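Local structure of histidinol-phosphatase (Listeria monocytogenes str. 4b H7858, 3DCP) at residues 8-13 and 72-77; 91-96 and 119-124. The protein probably hydrolyses L-histidinol phosphate to L-histidinol and phosphate, a late step of histidine biosynthesis, using a metal centre of the PHP family. All coordinates share one frame; numbering follows the deposited sequence.

Contact 1 is peripheral and partly buried, its centre about 17 Å from the centre of the chain, and mixes buried and partly exposed residues; contact 2, about 6 Å from that centre, is buried throughout. The first joins a loop to helix 68-81 by side chains alone, burying 189 Å² without a hydrogen bond across it. The second pairs neighbouring parallel strands through main-chain bonds and buries 524 Å². Helix 68-81 leads into strand 87-95, and the rings of F72 and F92 touch where the two contacts adjoin. They meet again at one iron, bound by H8 from the 8-13 loop and E93 from the sheet.

Contact 1: 8-13 and 72-77; sequences HTEFCP and FKKMNH. With FE (Fe (III) ion), chain F.
The ring of F11 meets M75 and K74 obliquely: the selenomethionine methyl CE of M75 lies 3.4 Å from F11 CD2, and K74 CB lies 4.0 Å from F11 CE2. At the ring's edge, in its plane, sits T9 OG1. F11 and M75 slide past each other in opposite directions, whereas T9 and M75 reach tip to tip, with T9 CG2 3.7 Å from M75 CE. M75, bent at chi2 and chi3, thus brings its methyl against both T9 and F11.

T9 can serve both purposes because OG1 stands between the backbone N and the carbonyl carbon (chi1 71°), where it accepts from F11 N at 3.0 Å in an ST turn, while CG2 is left for the helix. The type I turn from T9 to C12 carries F11 toward the same helix. The 8-13 loop joins strand 3-7 to helix 20-29, whose V20 also touches T9, K74 and M75.

Beside this apolar patch the E10 and K74 side chains cross obliquely. The nearest atom to E10 OE2 is K74 CE, and K74 NZ follows at 3.5 Å in a long salt bridge. The main polar partners lie elsewhere: E10 OE1 accepts from V20 N, and K74 NZ forms a salt bridge with D19.

H8 binds an iron through NE2 at 2.3 Å, while its ND1 and T9 N are both held by the carboxylate of E39, which would orient the imidazole. The chemistry divides along the loop, with metal ligation at H8 and, from T9 to F11, apolar packing with a modest electrostatic supplement on helix 68-81.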
ATOM      1  N   HIS A   8       2.522   4.682   8.891  1.00 20.50           N
ATOM      2  CA  HIS A   8       1.209   5.096   9.356  1.00 21.17           C
ATOM      3  C   HIS A   8       1.253   5.741  10.739  1.00 21.62           C
ATOM      4  O   HIS A   8       2.313   5.820  11.358  1.00 20.75           O
ATOM      5  CB  HIS A   8       0.261   3.901   9.307  1.00 20.98           C
ATOM      6  CG  HIS A   8      -0.060   3.473   7.910  1.00 22.64           C
ATOM      7  ND1 HIS A   8      -1.041   4.079   7.153  1.00 21.49           N
ATOM      8  CD2 HIS A   8       0.520   2.550   7.105  1.00 23.08           C
ATOM      9  CE1 HIS A   8      -1.055   3.545   5.943  1.00 20.90           C
ATOM     10  NE2 HIS A   8      -0.118   2.615   5.889  1.00 22.21           N
ATOM     11  N   THR A   9       0.099   6.205  11.215  1.00 22.45           N
ATOM     12  CA  THR A   9       0.034   6.928  12.481  1.00 23.50           C
ATOM     13  C   THR A   9      -1.122   6.523  13.384  1.00 24.81           C
ATOM     14  O   THR A   9      -1.845   5.565  13.109  1.00 25.56           O
ATOM     15  CB  THR A   9      -0.117   8.442  12.229  1.00 23.68           C
ATOM     16  OG1 THR A   9      -1.434   8.710  11.723  1.00 23.01           O
ATOM     17  CG2 THR A   9       0.910   8.919  11.209  1.00 22.69           C
ATOM     18  N   GLU A  10      -1.301   7.291  14.456  1.00 25.86           N
ATOM     19  CA  GLU A  10      -2.378   7.056  15.407  1.00 26.95           C
ATOM     20  C   GLU A  10      -3.732   7.365  14.765  1.00 27.63           C
ATOM     21  O   GLU A  10      -4.783   7.053  15.328  1.00 27.20           O
ATOM     22  CB  GLU A  10      -2.186   7.918  16.665  1.00 26.58           C
ATOM     23  CG  GLU A  10      -2.281   9.435  16.438  1.00 28.00           C
ATOM     24  CD  GLU A  10      -0.957  10.081  16.032  1.00 27.24           C
ATOM     25  OE1 GLU A  10      -0.013   9.357  15.646  1.00 27.48           O
ATOM     26  OE2 GLU A  10      -0.867  11.327  16.094  1.00 28.62           O
ATOM     27  N   PHE A  11      -3.699   7.986  13.589  1.00 28.15           N
ATOM     28  CA  PHE A  11      -4.920   8.328  12.864  1.00 29.40           C
ATOM     29  C   PHE A  11      -5.445   7.130  12.072  1.00 30.59           C
ATOM     30  O   PHE A  11      -6.436   7.240  11.353  1.00 31.46           O
ATOM     31  CB  PHE A  11      -4.661   9.510  11.925  1.00 29.24           C
ATOM     32  CG  PHE A  11      -4.702  10.846  12.611  1.00 30.30           C
ATOM     33  CD1 PHE A  11      -5.906  11.530  12.757  1.00 31.04           C
ATOM     34  CD2 PHE A  11      -3.542  11.419  13.120  1.00 30.49           C
ATOM     35  CE1 PHE A  11      -5.953  12.761  13.397  1.00 31.64           C
ATOM     36  CE2 PHE A  11      -3.576  12.654  13.764  1.00 30.53           C
ATOM     37  CZ  PHE A  11      -4.783  13.326  13.902  1.00 31.61           C
ATOM     38  N   CYS A  12      -4.770   5.991  12.207  1.00 30.83           N
ATOM     39  CA  CYS A  12      -5.177   4.765  11.528  1.00 30.91           C
ATOM     40  C   CYS A  12      -6.003   3.928  12.498  1.00 30.93           C
ATOM     41  O   CYS A  12      -5.498   3.457  13.513  1.00 30.92           O
ATOM     42  CB  CYS A  12      -3.953   3.973  11.069  1.00 30.77           C
ATOM     43  SG  CYS A  12      -4.380   2.401  10.289  1.00 30.86           S
ATOM     44  N   PRO A  13      -7.288   3.717  12.186  1.00 31.17           N
ATOM     45  CA  PRO A  13      -8.185   2.938  13.046  1.00 31.95           C
ATOM     46  C   PRO A  13      -7.712   1.527  13.386  1.00 32.57           C
ATOM     47  O   PRO A  13      -7.983   1.033  14.474  1.00 33.04           O
ATOM     48  CB  PRO A  13      -9.498   2.938  12.263  1.00 32.07           C
ATOM     49  CG  PRO A  13      -9.421   4.211  11.460  1.00 31.94           C
ATOM     50  CD  PRO A  13      -7.995   4.183  10.984  1.00 30.62           C
ATOM     51  N   PHE A  72      -3.366  16.677   9.237  1.00 23.15           N
ATOM     52  CA  PHE A  72      -2.358  17.572   8.685  1.00 23.21           C
ATOM     53  C   PHE A  72      -1.712  18.429   9.765  1.00 23.50           C
ATOM     54  O   PHE A  72      -0.501  18.622   9.769  1.00 25.00           O
ATOM     55  CB  PHE A  72      -2.960  18.465   7.594  1.00 22.76           C
ATOM     56  CG  PHE A  72      -3.121  17.771   6.275  1.00 22.66           C
ATOM     57  CD1 PHE A  72      -2.020  17.246   5.616  1.00 22.22           C
ATOM     58  CD2 PHE A  72      -4.373  17.634   5.697  1.00 21.08           C
ATOM     59  CE1 PHE A  72      -2.161  16.598   4.392  1.00 22.23           C
ATOM     60  CE2 PHE A  72      -4.527  16.987   4.473  1.00 21.09           C
ATOM     61  CZ  PHE A  72      -3.422  16.469   3.822  1.00 23.10           C
ATOM     62  N   LYS A  73      -2.516  18.941  10.689  1.00 24.15           N
ATOM     63  CA  LYS A  73      -1.960  19.763  11.752  1.00 24.59           C
ATOM     64  C   LYS A  73      -0.886  18.999  12.527  1.00 23.91           C
ATOM     65  O   LYS A  73       0.235  19.484  12.689  1.00 24.00           O
ATOM     66  CB  LYS A  73      -3.064  20.214  12.707  1.00 24.50           C
ATOM     67  CG  LYS A  73      -2.567  21.080  13.852  1.00 27.22           C
ATOM     68  CD  LYS A  73      -3.680  21.393  14.841  1.00 31.62           C
ATOM     69  CE  LYS A  73      -3.136  22.181  16.030  1.00 32.63           C
ATOM     70  NZ  LYS A  73      -4.125  22.319  17.130  1.00 34.21           N
ATOM     71  N   LYS A  74      -1.234  17.803  12.999  1.00 24.19           N
ATOM     72  CA  LYS A  74      -0.307  16.978  13.773  1.00 23.56           C
ATOM     73  C   LYS A  74       0.959  16.639  12.988  1.00 23.57           C
ATOM     74  O   LYS A  74       2.068  16.841  13.478  1.00 22.65           O
ATOM     75  CB  LYS A  74      -0.998  15.687  14.217  1.00 24.16           C
ATOM     76  CG  LYS A  74      -0.104  14.702  14.983  1.00 26.10           C
ATOM     77  CD  LYS A  74       0.295  15.252  16.347  1.00 30.84           C
ATOM     78  CE  LYS A  74       0.626  14.140  17.338  1.00 33.83           C
ATOM     79  NZ  LYS A  74       1.833  13.371  16.975  1.00 37.25           N
HETATM   80  N   MSE A  75       0.792  16.121  11.772  1.00 23.98           N
HETATM   81  CA  MSE A  75       1.935  15.757  10.937  1.00 24.28           C
HETATM   82  C   MSE A  75       2.812  16.953  10.574  1.00 23.97           C
HETATM   83  O   MSE A  75       4.035  16.833  10.548  1.00 24.43           O
HETATM   84  CB  MSE A  75       1.470  15.046   9.665  1.00 24.43           C
HETATM   85  CG  MSE A  75       0.672  13.775   9.927  1.00 26.89           C
HETATM   86 SE   MSE A  75       1.326  12.768  11.467  1.00 36.38          SE
HETATM   87  CE  MSE A  75      -0.387  12.281  12.236  1.00 26.61           C
ATOM     88  N   ASN A  76       2.208  18.101  10.276  1.00 24.33           N
ATOM     89  CA  ASN A  76       3.011  19.279   9.953  1.00 24.45           C
ATOM     90  C   ASN A  76       3.800  19.709  11.185  1.00 23.97           C
ATOM     91  O   ASN A  76       4.894  20.254  11.074  1.00 24.19           O
ATOM     92  CB  ASN A  76       2.130  20.428   9.452  1.00 24.78           C
ATOM     93  CG  ASN A  76       1.907  20.375   7.950  1.00 26.25           C
ATOM     94  OD1 ASN A  76       2.857  20.465   7.169  1.00 26.35           O
ATOM     95  ND2 ASN A  76       0.652  20.224   7.539  1.00 23.88           N
ATOM     96  N   HIS A  77       3.252  19.442  12.363  1.00 23.53           N
ATOM     97  CA  HIS A  77       3.943  19.771  13.606  1.00 23.17           C
ATOM     98  C   HIS A  77       5.176  18.874  13.783  1.00 23.55           C
ATOM     99  O   HIS A  77       6.265  19.342  14.115  1.00 22.15           O
ATOM    100  CB  HIS A  77       2.993  19.587  14.789  1.00 23.37           C
ATOM    101  CG  HIS A  77       3.659  19.689  16.125  1.00 24.16           C
ATOM    102  ND1 HIS A  77       3.834  18.602  16.954  1.00 27.50           N
ATOM    103  CD2 HIS A  77       4.200  20.748  16.769  1.00 22.57           C
ATOM    104  CE1 HIS A  77       4.456  18.988  18.054  1.00 26.13           C
ATOM    105  NE2 HIS A  77       4.690  20.285  17.967  1.00 26.54           N
TER
HETATM  106 FE    FE F 311       0.040   1.033   4.288  1.00 22.43          FE

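Contact 2: 91-96 and 119-124; sequences GFEVDY and VLSLHF. With FE (Fe (III) ion), chain E; FE (Fe (III) ion), chain F.
E93, V94 and D95 form parallel bridges with V119, L120 and S121, the strand axes approaching to 4.5 Å at 22°, and four main-chain hydrogen bonds run from V119 N-F92 O to Y96 N-S121 O. The shortest joins V94 N to V119 O at 2.6 Å.

On the face bearing E93, V119, D95 and S121, the E93 carboxylate bridges two irons. Its OE1 binds one, which H8 also ligates; OE2 binds the other at 2.3 Å, alongside H123 NE2 at 2.2 Å. With CG anti to the backbone N (chi1 167°) and the chain extended beyond it, E93 reaches past S121, whose OG donates to the anti lone pair of OE2 at 2.8 Å. OE2 is gripped by metal and hydroxyl together.

D95 is a second-shell partner: H123 ND1 donates to D95 OD1 at 2.8 Å, within 11° of the imidazole plane but from above the carboxylate plane. Held at ND1 by D95 and at NE2 by the metal, the ring can probably rotate little. Water 1 joins OD1 to Y96 O and H123 N. On the other face, L120 CD2 packs 3.6 Å from Y96 CB.

The pair belongs to a beta-alpha-beta unit whose helix 101-111 packs on V94, while helix 152-168 meets Y96, L120 and L122, and H181, beside S121, completes with water 3 the iron site of E93 and H123.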
ATOM      1  N   GLY A  91       1.635  12.748   3.288  1.00 21.72           N
ATOM      2  CA  GLY A  91       0.724  12.402   2.209  1.00 20.36           C
ATOM      3  C   GLY A  91      -0.267  11.331   2.610  1.00 20.72           C
ATOM      4  O   GLY A  91      -0.586  11.177   3.792  1.00 20.98           O
ATOM      5  N   PHE A  92      -0.754  10.582   1.628  1.00 19.43           N
ATOM      6  CA  PHE A  92      -1.723   9.534   1.898  1.00 19.08           C
ATOM      7  C   PHE A  92      -1.434   8.254   1.147  1.00 18.60           C
ATOM      8  O   PHE A  92      -0.833   8.266   0.070  1.00 17.59           O
ATOM      9  CB  PHE A  92      -3.132   9.951   1.444  1.00 19.92           C
ATOM     10  CG  PHE A  92      -3.678  11.157   2.145  1.00 21.98           C
ATOM     11  CD1 PHE A  92      -4.145  11.063   3.451  1.00 22.24           C
ATOM     12  CD2 PHE A  92      -3.740  12.387   1.489  1.00 22.28           C
ATOM     13  CE1 PHE A  92      -4.672  12.174   4.104  1.00 25.23           C
ATOM     14  CE2 PHE A  92      -4.266  13.511   2.129  1.00 25.18           C
ATOM     15  CZ  PHE A  92      -4.734  13.403   3.440  1.00 24.52           C
ATOM     16  N   GLU A  93      -1.871   7.144   1.731  1.00 18.44           N
ATOM     17  CA  GLU A  93      -1.827   5.888   1.010  1.00 18.28           C
ATOM     18  C   GLU A  93      -3.235   5.944   0.423  1.00 18.74           C
ATOM     19  O   GLU A  93      -4.220   5.745   1.131  1.00 19.05           O
ATOM     20  CB  GLU A  93      -1.714   4.681   1.928  1.00 16.89           C
ATOM     21  CG  GLU A  93      -1.998   3.397   1.166  1.00 16.88           C
ATOM     22  CD  GLU A  93      -1.542   2.152   1.894  1.00 18.00           C
ATOM     23  OE1 GLU A  93      -1.531   2.165   3.134  1.00 11.18           O
ATOM     24  OE2 GLU A  93      -1.221   1.161   1.225  1.00 19.53           O
ATOM     25  N   VAL A  94      -3.326   6.285  -0.851  1.00 19.40           N
ATOM     26  CA  VAL A  94      -4.620   6.418  -1.495  1.00 19.18           C
ATOM     27  C   VAL A  94      -5.153   5.115  -2.051  1.00 19.64           C
ATOM     28  O   VAL A  94      -4.481   4.436  -2.819  1.00 19.27           O
ATOM     29  CB  VAL A  94      -4.558   7.461  -2.625  1.00 19.77           C
ATOM     30  CG1 VAL A  94      -5.935   7.610  -3.268  1.00 18.38           C
ATOM     31  CG2 VAL A  94      -4.062   8.796  -2.075  1.00 17.67           C
ATOM     32  N   ASP A  95      -6.373   4.774  -1.650  1.00 20.47           N
ATOM     33  CA  ASP A  95      -7.032   3.562  -2.121  1.00 21.20           C
ATOM     34  C   ASP A  95      -7.512   3.740  -3.552  1.00 21.48           C
ATOM     35  O   ASP A  95      -8.219   4.710  -3.856  1.00 21.61           O
ATOM     36  CB  ASP A  95      -8.262   3.252  -1.266  1.00 21.65           C
ATOM     37  CG  ASP A  95      -7.972   2.287  -0.144  1.00 23.09           C
ATOM     38  OD1 ASP A  95      -7.914   1.064  -0.409  1.00 24.34           O
ATOM     39  OD2 ASP A  95      -7.813   2.754   1.005  1.00 25.11           O
ATOM     40  N   TYR A  96      -7.116   2.832  -4.436  1.00 21.06           N
ATOM     41  CA  TYR A  96      -7.643   2.886  -5.789  1.00 21.65           C
ATOM     42  C   TYR A  96      -8.976   2.142  -5.690  1.00 22.40           C
ATOM     43  O   TYR A  96      -9.016   0.939  -5.439  1.00 21.91           O
ATOM     44  CB  TYR A  96      -6.727   2.195  -6.803  1.00 21.56           C
ATOM     45  CG  TYR A  96      -7.327   2.225  -8.192  1.00 21.43           C
ATOM     46  CD1 TYR A  96      -7.533   3.439  -8.859  1.00 22.17           C
ATOM     47  CD2 TYR A  96      -7.770   1.056  -8.806  1.00 22.97           C
ATOM     48  CE1 TYR A  96      -8.175   3.483 -10.092  1.00 21.76           C
ATOM     49  CE2 TYR A  96      -8.412   1.092 -10.041  1.00 22.37           C
ATOM     50  CZ  TYR A  96      -8.611   2.306 -10.672  1.00 23.00           C
ATOM     51  OH  TYR A  96      -9.267   2.336 -11.874  1.00 24.53           O
ATOM     52  N   VAL A 119       1.218   7.207  -2.011  1.00 18.80           N
ATOM     53  CA  VAL A 119       1.214   5.837  -2.495  1.00 17.41           C
ATOM     54  C   VAL A 119      -0.210   5.534  -2.937  1.00 17.43           C
ATOM     55  O   VAL A 119      -1.167   5.934  -2.265  1.00 18.20           O
ATOM     56  CB  VAL A 119       1.609   4.836  -1.379  1.00 17.81           C
ATOM     57  CG1 VAL A 119       1.560   3.411  -1.916  1.00 16.69           C
ATOM     58  CG2 VAL A 119       3.009   5.157  -0.852  1.00 16.97           C
ATOM     59  N   LEU A 120      -0.348   4.857  -4.073  1.00 16.82           N
ATOM     60  CA  LEU A 120      -1.657   4.465  -4.585  1.00 17.38           C
ATOM     61  C   LEU A 120      -1.715   2.950  -4.408  1.00 17.17           C
ATOM     62  O   LEU A 120      -0.897   2.232  -4.980  1.00 17.15           O
ATOM     63  CB  LEU A 120      -1.776   4.809  -6.065  1.00 16.71           C
ATOM     64  CG  LEU A 120      -3.124   5.246  -6.651  1.00 20.78           C
ATOM     65  CD1 LEU A 120      -3.173   4.845  -8.131  1.00 20.41           C
ATOM     66  CD2 LEU A 120      -4.282   4.636  -5.895  1.00 21.06           C
ATOM     67  N   SER A 121      -2.679   2.470  -3.630  1.00 17.10           N
ATOM     68  CA  SER A 121      -2.779   1.040  -3.349  1.00 16.92           C
ATOM     69  C   SER A 121      -4.130   0.399  -3.642  1.00 16.32           C
ATOM     70  O   SER A 121      -5.186   1.019  -3.487  1.00 15.79           O
ATOM     71  CB  SER A 121      -2.431   0.773  -1.874  1.00 16.83           C
ATOM     72  OG  SER A 121      -1.131   1.229  -1.542  1.00 18.99           O
ATOM     73  N   LEU A 122      -4.090  -0.868  -4.031  1.00 16.44           N
ATOM     74  CA  LEU A 122      -5.307  -1.619  -4.303  1.00 16.97           C
ATOM     75  C   LEU A 122      -5.558  -2.503  -3.067  1.00 16.96           C
ATOM     76  O   LEU A 122      -4.734  -3.364  -2.748  1.00 15.90           O
ATOM     77  CB  LEU A 122      -5.109  -2.487  -5.545  1.00 17.13           C
ATOM     78  CG  LEU A 122      -6.314  -2.833  -6.426  1.00 20.25           C
ATOM     79  CD1 LEU A 122      -6.182  -4.275  -6.909  1.00 16.95           C
ATOM     80  CD2 LEU A 122      -7.612  -2.633  -5.667  1.00 21.09           C
ATOM     81  N   HIS A 123      -6.686  -2.283  -2.385  1.00 16.64           N
ATOM     82  CA  HIS A 123      -7.047  -3.050  -1.179  1.00 16.90           C
ATOM     83  C   HIS A 123      -8.391  -3.768  -1.296  1.00 17.39           C
ATOM     84  O   HIS A 123      -8.668  -4.699  -0.534  1.00 17.02           O
ATOM     85  CB  HIS A 123      -7.112  -2.143   0.055  1.00 16.08           C
ATOM     86  CG  HIS A 123      -5.801  -1.539   0.440  1.00 16.50           C
ATOM     87  ND1 HIS A 123      -5.628  -0.180   0.604  1.00 15.45           N
ATOM     88  CD2 HIS A 123      -4.597  -2.104   0.702  1.00 15.14           C
ATOM     89  CE1 HIS A 123      -4.377   0.066   0.948  1.00 15.55           C
ATOM     90  NE2 HIS A 123      -3.730  -1.086   1.013  1.00 16.05           N
ATOM     91  N   PHE A 124      -9.233  -3.315  -2.222  1.00 17.90           N
ATOM     92  CA  PHE A 124     -10.540  -3.926  -2.418  1.00 18.73           C
ATOM     93  C   PHE A 124     -10.799  -4.348  -3.865  1.00 18.98           C
ATOM     94  O   PHE A 124     -10.429  -3.648  -4.811  1.00 18.87           O
ATOM     95  CB  PHE A 124     -11.669  -2.975  -1.992  1.00 19.58           C
ATOM     96  CG  PHE A 124     -11.612  -2.550  -0.548  1.00 20.54           C
ATOM     97  CD1 PHE A 124     -10.881  -1.427  -0.174  1.00 18.44           C
ATOM     98  CD2 PHE A 124     -12.313  -3.255   0.428  1.00 16.86           C
ATOM     99  CE1 PHE A 124     -10.844  -1.010   1.149  1.00 20.85           C
ATOM    100  CE2 PHE A 124     -12.284  -2.850   1.759  1.00 18.55           C
ATOM    101  CZ  PHE A 124     -11.547  -1.722   2.121  1.00 19.89           C
TER
HETATM  102 FE    FE E 310      -1.792  -0.928   1.970  1.00 23.58          FE
HETATM  103 FE    FE F 311       0.040   1.033   4.288  1.00 22.43          FE
HETATM  104  O   HOH W   1      -8.559  -0.223  -2.655  1.00 19.98           O
HETATM  105  O   HOH W   2     -10.820  -1.034  -5.794  1.00 22.78           O
HETATM  106  O   HOH W   3      -1.998  -3.309   2.435  1.00 43.32           O